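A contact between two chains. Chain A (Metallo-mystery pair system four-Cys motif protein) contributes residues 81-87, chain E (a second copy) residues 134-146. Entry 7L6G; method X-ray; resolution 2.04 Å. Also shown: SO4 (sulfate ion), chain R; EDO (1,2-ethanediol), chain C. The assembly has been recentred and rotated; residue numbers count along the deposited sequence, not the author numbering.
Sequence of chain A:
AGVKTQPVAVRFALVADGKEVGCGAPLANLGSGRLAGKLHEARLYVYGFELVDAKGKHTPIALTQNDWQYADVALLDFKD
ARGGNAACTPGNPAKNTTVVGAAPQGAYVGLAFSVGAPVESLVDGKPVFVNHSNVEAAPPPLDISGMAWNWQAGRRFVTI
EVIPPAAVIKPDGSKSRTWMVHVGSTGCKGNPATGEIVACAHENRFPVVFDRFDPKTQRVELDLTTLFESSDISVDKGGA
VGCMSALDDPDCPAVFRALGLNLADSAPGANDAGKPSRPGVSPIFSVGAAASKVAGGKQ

Chain A (81-87) ARGGNAA
Chain E, residues 134-146: NVEAAPPPLDISG

Neither stretch forms a strand. Chain A 81-87 has no regular helix or strand. A:Ala81 and A:Arg82 have phi/psi near -65/-45. A:Gly83 then turns to 88/27, where a side chain would jam against the preceding carbonyl. A:Gly84 is extended at -85/-165, A:Asn85 lies at -115/32, and A:Ala86 and A:Ala87 are extended again. Chain E turns at its start, with E:Ala138 N hydrogen-bonded to E:Asn134 O at 2.7 Å. A proline run follows, with a cis peptide bond before E:Pro141. E:Leu142 N donates a hydrogen bond to E:Pro139 O at 2.9 Å. E:Asp143 lies at -103/24, E:Ile144 at -94/99, and a 3-10 segment begins at E:Ser145. The nearest CA atoms across the stretches are A:Gly84 CA and E:Ile144 CA, 4.6 Å apart.

E:Asp143 is the polar centre. Its chi1 is p, and its CA-to-CB bond points toward chain A. A:Arg82 (chi1 to chi3 m, t, m; chi4 115°) meets it with paired, nearly straight hydrogen bonds. These are A:Arg82 NH1 to E:Asp143 OD1 and A:Arg82 NH2 to E:Asp143 OD2, both 3.2 Å, and they belong to a salt bridge. E:Asp143 OD2 also accepts from A:Asn85 N at 2.9 Å.

E:Pro140 CB covers one guanidinium face, 3.5 Å from A:Arg82 NH1. E:Ile144 (chi1 and chi2 m) starts away from chain A, but its end returns: E:Ile144 CD1 is 3.7 Å from A:Gly84 CA. A CB on A:Gly84 would clash with E:Asp143 OD2 and A:Arg82 NH2. The bare A:Gly84 CA makes a CA-H...O contact with E:Asp143 O at 3.4 Å.

The CA-to-CB bond of A:Asn85 (chi1 m, chi2 -30°) points toward chain E. A:Asn85 ND2 donates to E:Val135 O at 2.8 Å, with a bent angle of 137°. Ethanediol O1 donates to A:Gly83 O at a very short 2.4 Å and weakly accepts from E:Gly146 N at 3.4 Å, bridging the chains.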

# COMPACT_ATOMS: atom_id res chain seq x y z
N ALA A 81 7.81 -2.08 -2.92
CA ALA A 81 6.60 -2.75 -3.40
C ALA A 81 6.06 -3.74 -2.38
O ALA A 81 4.84 -3.82 -2.17
CB ALA A 81 6.89 -3.46 -4.73
N ARG A 82 6.95 -4.49 -1.72
CA ARG A 82 6.51 -5.50 -0.76
C ARG A 82 5.73 -4.88 0.39
O ARG A 82 4.66 -5.37 0.77
CB ARG A 82 7.73 -6.25 -0.21
CG ARG A 82 8.36 -7.24 -1.16
CD ARG A 82 9.17 -8.27 -0.39
NE ARG A 82 10.08 -7.66 0.58
CZ ARG A 82 9.98 -7.82 1.90
NH1 ARG A 82 9.01 -8.58 2.41
NH2 ARG A 82 10.85 -7.23 2.71
N GLY A 83 6.25 -3.80 0.96
CA GLY A 83 5.72 -3.27 2.20
C GLY A 83 6.33 -3.88 3.44
O GLY A 83 5.67 -3.93 4.48
N GLY A 84 7.57 -4.35 3.36
CA GLY A 84 8.22 -5.00 4.48
C GLY A 84 8.88 -4.01 5.41
O GLY A 84 8.62 -2.80 5.38
N ASN A 85 9.76 -4.54 6.27
CA ASN A 85 10.51 -3.74 7.23
C ASN A 85 12.01 -3.76 6.93
O ASN A 85 12.83 -3.67 7.85
CB ASN A 85 10.23 -4.22 8.65
CG ASN A 85 8.83 -3.90 9.10
OD1 ASN A 85 8.24 -2.91 8.66
ND2 ASN A 85 8.28 -4.73 9.97
N ALA A 86 12.37 -3.86 5.66
CA ALA A 86 13.76 -3.85 5.23
C ALA A 86 14.06 -2.58 4.45
O ALA A 86 13.20 -2.06 3.73
CB ALA A 86 14.08 -5.08 4.37
N ALA A 87 15.28 -2.08 4.59
CA ALA A 87 15.72 -0.94 3.81
C ALA A 87 15.73 -1.29 2.33
O ALA A 87 15.68 -2.46 1.93
CB ALA A 87 17.11 -0.49 4.26
N ASN E 134 7.57 -11.33 15.95
CA ASN E 134 7.64 -9.88 15.80
C ASN E 134 7.66 -9.53 14.33
O ASN E 134 8.56 -9.94 13.60
CB ASN E 134 8.89 -9.31 16.46
CG ASN E 134 8.82 -7.80 16.63
OD1 ASN E 134 7.77 -7.19 16.40
ND2 ASN E 134 9.92 -7.19 17.04
N VAL E 135 6.69 -8.72 13.90
CA VAL E 135 6.71 -8.23 12.53
C VAL E 135 7.94 -7.36 12.27
O VAL E 135 8.38 -7.23 11.12
CB VAL E 135 5.40 -7.48 12.22
CG1 VAL E 135 5.40 -6.10 12.88
CG2 VAL E 135 5.20 -7.38 10.72
N GLU E 136 8.54 -6.79 13.32
CA GLU E 136 9.72 -5.96 13.15
C GLU E 136 10.99 -6.78 13.01
O GLU E 136 11.97 -6.31 12.41
CB GLU E 136 9.86 -4.99 14.33
CG GLU E 136 8.61 -4.19 14.63
CD GLU E 136 8.29 -3.19 13.54
OE1 GLU E 136 9.02 -2.18 13.43
OE2 GLU E 136 7.31 -3.40 12.80
N ALA E 137 11.01 -8.01 13.54
CA ALA E 137 12.18 -8.86 13.46
C ALA E 137 12.04 -10.03 12.50
O ALA E 137 13.05 -10.55 12.03
CB ALA E 137 12.53 -9.41 14.86
N ALA E 138 10.81 -10.45 12.19
CA ALA E 138 10.61 -11.65 11.40
C ALA E 138 11.16 -11.45 9.98
O ALA E 138 11.08 -10.34 9.43
CB ALA E 138 9.13 -12.01 11.34
N PRO E 139 11.72 -12.49 9.38
CA PRO E 139 12.21 -12.37 8.00
C PRO E 139 11.06 -12.25 7.03
O PRO E 139 9.90 -12.53 7.38
CB PRO E 139 12.98 -13.69 7.79
CG PRO E 139 12.35 -14.64 8.76
CD PRO E 139 11.98 -13.82 9.95
N PRO E 140 11.32 -11.81 5.80
CA PRO E 140 10.25 -11.76 4.78
C PRO E 140 9.70 -13.15 4.52
O PRO E 140 10.45 -14.14 4.55
CB PRO E 140 10.97 -11.20 3.54
CG PRO E 140 12.17 -10.49 4.08
CD PRO E 140 12.59 -11.27 5.29
N PRO E 141 8.39 -13.27 4.25
CA PRO E 141 7.40 -12.20 4.16
C PRO E 141 6.61 -11.95 5.44
O PRO E 141 5.49 -11.43 5.37
CB PRO E 141 6.47 -12.71 3.06
CG PRO E 141 6.44 -14.18 3.31
CD PRO E 141 7.81 -14.56 3.83
N LEU E 142 7.16 -12.32 6.59
CA LEU E 142 6.48 -12.11 7.86
C LEU E 142 6.75 -10.74 8.45
O LEU E 142 6.37 -10.48 9.60
CB LEU E 142 6.88 -13.21 8.86
CG LEU E 142 6.40 -14.63 8.57
CD1 LEU E 142 5.00 -14.62 7.97
CD2 LEU E 142 7.37 -15.37 7.67
N ASP E 143 7.41 -9.85 7.70
CA ASP E 143 7.74 -8.51 8.15
C ASP E 143 6.80 -7.45 7.56
O ASP E 143 7.19 -6.28 7.46
CB ASP E 143 9.19 -8.18 7.80
CG ASP E 143 9.43 -8.09 6.30
OD1 ASP E 143 8.69 -8.74 5.54
OD2 ASP E 143 10.37 -7.37 5.89
N ILE E 144 5.60 -7.84 7.15
CA ILE E 144 4.62 -6.93 6.58
C ILE E 144 3.72 -6.47 7.72
O ILE E 144 2.79 -7.17 8.11
CB ILE E 144 3.81 -7.59 5.46
CG1 ILE E 144 4.73 -8.40 4.54
CG2 ILE E 144 3.02 -6.56 4.68
CD1 ILE E 144 5.68 -7.56 3.72
N SER E 145 4.00 -5.28 8.27
CA SER E 145 3.19 -4.80 9.39
C SER E 145 1.77 -4.47 8.98
O SER E 145 0.87 -4.48 9.84
CB SER E 145 3.85 -3.59 10.06
OG SER E 145 4.27 -2.62 9.12
N GLY E 146 1.53 -4.20 7.70
CA GLY E 146 0.17 -4.05 7.21
C GLY E 146 -0.68 -5.29 7.36
O GLY E 146 -1.90 -5.22 7.16
S SO4 R . 17.38 -3.87 6.80
O1 SO4 R . 18.66 -3.18 6.96
O2 SO4 R . 17.37 -5.06 7.66
O3 SO4 R . 16.29 -2.98 7.19
O4 SO4 R . 17.21 -4.27 5.41
C1 EDO C . 3.80 -1.38 5.98
O1 EDO C . 3.99 -2.79 5.82
C2 EDO C . 2.44 -1.13 6.63
O2 EDO C . 2.42 0.18 7.20